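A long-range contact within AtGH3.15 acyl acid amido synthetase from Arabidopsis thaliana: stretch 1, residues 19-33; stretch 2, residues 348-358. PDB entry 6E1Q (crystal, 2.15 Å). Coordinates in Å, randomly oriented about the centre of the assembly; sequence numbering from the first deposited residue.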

# COMPACT_ATOMS: atom_id res chain seq x y z
N ASP A 19 -10.80 25.48 5.61
CA ASP A 19 -9.81 26.51 5.26
C ASP A 19 -8.73 25.96 4.34
O ASP A 19 -8.41 26.57 3.31
CB ASP A 19 -9.16 27.09 6.53
CG ASP A 19 -10.15 27.78 7.44
OD1 ASP A 19 -11.32 27.97 7.04
OD2 ASP A 19 -9.75 28.11 8.58
N LEU A 20 -8.14 24.81 4.72
CA LEU A 20 -7.00 24.26 3.98
C LEU A 20 -7.37 23.90 2.55
O LEU A 20 -6.52 24.00 1.66
CB LEU A 20 -6.46 23.02 4.69
CG LEU A 20 -5.75 23.26 6.02
CD1 LEU A 20 -5.41 21.93 6.71
CD2 LEU A 20 -4.49 24.09 5.82
N THR A 21 -8.60 23.47 2.30
CA THR A 21 -9.02 23.10 0.95
C THR A 21 -9.69 24.25 0.20
O THR A 21 -10.12 24.06 -0.95
CB THR A 21 -9.95 21.89 1.01
OG1 THR A 21 -11.03 22.16 1.91
CG2 THR A 21 -9.17 20.67 1.52
N THR A 22 -9.79 25.42 0.82
CA THR A 22 -10.37 26.60 0.17
C THR A 22 -9.30 27.58 -0.31
O THR A 22 -9.36 28.06 -1.44
CB THR A 22 -11.34 27.30 1.14
OG1 THR A 22 -12.42 26.40 1.44
CG2 THR A 22 -11.91 28.62 0.54
N ASN A 23 -8.30 27.85 0.52
CA ASN A 23 -7.25 28.81 0.18
C ASN A 23 -6.05 28.11 -0.46
O ASN A 23 -4.90 28.32 -0.07
CB ASN A 23 -6.85 29.58 1.42
CG ASN A 23 -8.04 30.22 2.08
OD1 ASN A 23 -8.79 30.93 1.43
ND2 ASN A 23 -8.23 29.95 3.37
N VAL A 24 -6.33 27.31 -1.48
CA VAL A 24 -5.32 26.39 -2.00
C VAL A 24 -4.19 27.16 -2.68
O VAL A 24 -3.01 26.92 -2.42
CB VAL A 24 -5.99 25.36 -2.93
CG1 VAL A 24 -4.98 24.31 -3.41
CG2 VAL A 24 -7.19 24.69 -2.21
N LYS A 25 -4.54 28.11 -3.55
CA LYS A 25 -3.52 28.84 -4.30
C LYS A 25 -2.60 29.61 -3.36
O LYS A 25 -1.37 29.54 -3.49
CB LYS A 25 -4.21 29.76 -5.33
CG LYS A 25 -3.23 30.50 -6.24
CD LYS A 25 -3.08 29.74 -7.58
CE LYS A 25 -1.89 30.22 -8.42
NZ LYS A 25 -1.45 29.19 -9.42
N GLN A 26 -3.18 30.28 -2.37
CA GLN A 26 -2.38 31.05 -1.41
C GLN A 26 -1.50 30.14 -0.57
O GLN A 26 -0.33 30.46 -0.30
CB GLN A 26 -3.30 31.88 -0.52
CG GLN A 26 -4.37 32.68 -1.29
CD GLN A 26 -5.72 31.96 -1.40
OE1 GLN A 26 -5.90 31.06 -2.22
NE2 GLN A 26 -6.67 32.36 -0.55
N ILE A 27 -2.03 29.00 -0.12
CA ILE A 27 -1.23 28.11 0.73
C ILE A 27 -0.08 27.51 -0.07
O ILE A 27 1.07 27.49 0.39
CB ILE A 27 -2.12 27.02 1.36
CG1 ILE A 27 -3.12 27.67 2.33
CG2 ILE A 27 -1.24 26.02 2.09
CD1 ILE A 27 -4.19 26.72 2.84
N GLN A 28 -0.36 27.00 -1.26
CA GLN A 28 0.70 26.50 -2.12
C GLN A 28 1.82 27.52 -2.30
O GLN A 28 3.00 27.21 -2.09
CB GLN A 28 0.13 26.09 -3.47
CG GLN A 28 -0.54 24.72 -3.44
CD GLN A 28 0.46 23.60 -3.29
OE1 GLN A 28 1.07 23.17 -4.27
NE2 GLN A 28 0.63 23.10 -2.07
N ASP A 29 1.47 28.76 -2.68
CA ASP A 29 2.50 29.77 -2.90
C ASP A 29 3.26 30.07 -1.61
O ASP A 29 4.48 30.31 -1.64
CB ASP A 29 1.88 31.05 -3.48
CG ASP A 29 1.29 30.85 -4.86
OD1 ASP A 29 1.38 29.72 -5.40
OD2 ASP A 29 0.71 31.81 -5.40
N SER A 30 2.56 30.05 -0.48
CA SER A 30 3.23 30.24 0.81
C SER A 30 4.21 29.12 1.10
O SER A 30 5.34 29.37 1.55
CB SER A 30 2.19 30.32 1.93
OG SER A 30 1.71 31.63 2.09
N VAL A 31 3.80 27.87 0.85
CA VAL A 31 4.67 26.71 1.06
C VAL A 31 5.94 26.84 0.22
O VAL A 31 7.06 26.68 0.72
CB VAL A 31 3.91 25.40 0.73
CG1 VAL A 31 4.88 24.22 0.65
CG2 VAL A 31 2.80 25.14 1.74
N LEU A 32 5.77 27.13 -1.07
CA LEU A 32 6.92 27.24 -1.97
C LEU A 32 7.89 28.32 -1.49
O LEU A 32 9.10 28.10 -1.42
CB LEU A 32 6.44 27.55 -3.39
CG LEU A 32 7.58 27.60 -4.39
CD1 LEU A 32 8.35 26.29 -4.35
CD2 LEU A 32 7.11 27.93 -5.82
N GLU A 33 7.36 29.50 -1.15
CA GLU A 33 8.23 30.56 -0.67
C GLU A 33 8.98 30.12 0.58
O GLU A 33 10.17 30.42 0.74
CB GLU A 33 7.43 31.83 -0.38
CG GLU A 33 8.28 32.93 0.22
CD GLU A 33 7.52 34.23 0.40
OE1 GLU A 33 7.07 34.80 -0.62
OE2 GLU A 33 7.37 34.68 1.55
N TYR A 348 -8.75 11.02 -3.56
CA TYR A 348 -7.94 11.69 -2.53
C TYR A 348 -7.79 13.17 -2.85
O TYR A 348 -7.36 13.53 -3.95
CB TYR A 348 -6.57 11.03 -2.42
CG TYR A 348 -6.61 9.56 -2.10
CD1 TYR A 348 -6.91 9.12 -0.80
CD2 TYR A 348 -6.30 8.61 -3.06
CE1 TYR A 348 -6.92 7.76 -0.48
CE2 TYR A 348 -6.31 7.24 -2.77
CZ TYR A 348 -6.62 6.82 -1.47
OH TYR A 348 -6.62 5.47 -1.18
N THR A 349 -8.15 14.01 -1.89
CA THR A 349 -7.99 15.44 -2.02
C THR A 349 -6.58 15.81 -1.57
O THR A 349 -6.17 15.45 -0.46
CB THR A 349 -9.02 16.14 -1.15
OG1 THR A 349 -10.34 15.75 -1.55
CG2 THR A 349 -8.88 17.66 -1.26
N ILE A 350 -5.84 16.53 -2.41
CA ILE A 350 -4.49 16.96 -2.06
C ILE A 350 -4.55 18.03 -0.99
O ILE A 350 -5.38 18.95 -1.05
CB ILE A 350 -3.74 17.46 -3.31
CG1 ILE A 350 -3.65 16.34 -4.36
CG2 ILE A 350 -2.36 17.94 -2.96
CD1 ILE A 350 -2.94 15.09 -3.86
N ILE A 351 -3.70 17.92 0.03
CA ILE A 351 -3.72 18.84 1.16
C ILE A 351 -2.61 19.87 0.96
O ILE A 351 -1.42 19.51 1.05
CB ILE A 351 -3.57 18.09 2.49
CG1 ILE A 351 -4.75 17.13 2.65
CG2 ILE A 351 -3.56 19.07 3.65
CD1 ILE A 351 -6.14 17.85 2.63
N PRO A 352 -2.95 21.14 0.72
CA PRO A 352 -1.96 22.11 0.21
C PRO A 352 -0.83 22.46 1.16
O PRO A 352 0.15 23.08 0.72
CB PRO A 352 -2.80 23.38 -0.04
CG PRO A 352 -4.19 22.94 -0.07
CD PRO A 352 -4.31 21.70 0.75
N CYS A 353 -0.95 22.19 2.45
CA CYS A 353 0.12 22.61 3.35
C CYS A 353 1.21 21.56 3.50
O CYS A 353 2.22 21.83 4.15
CB CYS A 353 -0.45 22.97 4.72
SG CYS A 353 -1.24 21.59 5.49
N MET A 354 1.04 20.37 2.91
CA MET A 354 1.98 19.27 3.13
C MET A 354 3.18 19.31 2.20
O MET A 354 4.11 18.51 2.36
CB MET A 354 1.26 17.93 2.97
CG MET A 354 0.04 17.80 3.88
SD MET A 354 0.47 18.06 5.63
CE MET A 354 1.49 16.61 5.90
N GLY A 355 3.20 20.23 1.25
CA GLY A 355 4.26 20.32 0.27
C GLY A 355 3.78 21.15 -0.90
O GLY A 355 2.62 21.54 -0.97
N TYR A 356 4.71 21.45 -1.80
CA TYR A 356 4.38 22.13 -3.05
C TYR A 356 4.24 21.08 -4.14
O TYR A 356 5.18 20.32 -4.40
CB TYR A 356 5.44 23.16 -3.44
CG TYR A 356 5.05 23.99 -4.66
CD1 TYR A 356 4.11 25.01 -4.56
CD2 TYR A 356 5.61 23.73 -5.92
CE1 TYR A 356 3.75 25.75 -5.67
CE2 TYR A 356 5.24 24.47 -7.03
CZ TYR A 356 4.31 25.49 -6.90
OH TYR A 356 3.93 26.24 -7.99
N PHE A 357 3.07 21.04 -4.78
CA PHE A 357 2.66 19.92 -5.62
C PHE A 357 2.49 20.39 -7.05
O PHE A 357 1.64 21.25 -7.33
CB PHE A 357 1.36 19.31 -5.12
CG PHE A 357 1.43 18.80 -3.71
CD1 PHE A 357 2.17 17.67 -3.41
CD2 PHE A 357 0.74 19.43 -2.69
CE1 PHE A 357 2.24 17.19 -2.11
CE2 PHE A 357 0.79 18.95 -1.41
CZ PHE A 357 1.55 17.83 -1.11
N GLU A 358 3.28 19.83 -7.96
CA GLU A 358 3.07 20.01 -9.39
C GLU A 358 2.65 18.68 -10.01
O GLU A 358 2.69 17.63 -9.37
CB GLU A 358 4.34 20.54 -10.06
CG GLU A 358 4.74 21.93 -9.59
CD GLU A 358 6.11 22.33 -10.09
OE1 GLU A 358 7.11 21.76 -9.60
OE2 GLU A 358 6.18 23.21 -10.98

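How do the two backbones lie against each other? Stretch 1 brings helix 24-33 across a segment in which strand 348-350 ends, the chain bends, and strand 356-358 begins. The helix axis approaches that second strand to 8.3 Å, and their N-to-C directions differ by 110°, so the helix crosses the strand steeply. Between the strands, a type I turn runs from Ile351 to Met354, closed by Met354 N bonding to Ile351 O at 3.2 Å. The turn meets the helix closely: Gln28 CA and Pro352 CA are 5.6 Å apart.

What ties the helix to the turn and the strand? The side chain of Gln28 makes all three hydrogen bonds between the stretches, each with a backbone group. Its NE2 donates to Pro352 O and to Gly355 O, both at 2.8 Å, while its OE1 accepts from Phe357 N at 3.0 Å. The last bond is nearly straight, at 171°; the bond to Pro352 O is the most bent, at 132°. One amide thus serves as donor and acceptor at once, satisfying polar backbone groups in a buried setting. Its chi1 and chi2 are both m, and the end of the side chain comes nearer to stretch 2 than its sideways CA-to-CB bond alone would suggest.

Why does Pro352 sit so well against stretch 1? Its compact ring has no polar side-chain group to satisfy, and its CA-to-CB bond points toward stretch 1, where the ring meets apolar side chains. Pro352 CG lies 3.7 Å from Val24 CG1, and Pro352 CB is equally far from Ile27 CG2. The ring also comes close to the backbone, with Pro352 CG 3.1 Å from Leu20 O. Next along the turn, Cys353 adds to this apolar patch: its SG is 4.1 Å from Leu20 CD2, and its CB is 4.1 Å from Ile27 CG2.

How does the packing continue toward the end of stretch 1? Leu32 covers one face of the Tyr356 ring. Leu32 CD2 lies 4.0 Å from the ring centroid and only 16° off its normal, a CH-pi contact in which an aliphatic group rests on the pi cloud; Leu32 CB also reaches Tyr356 CD1 at 3.6 Å. At the ring edge, near its plane, Gln28 O lies 3.5 Å from Tyr356 CD1. Val31, the residue before Leu32, packs beside it: Val31 CG1 lies 3.6 Å from Gly355 C and 4.3 Å from Tyr356 CB, so its methyl lies against the backbone after the turn and the start of the strand.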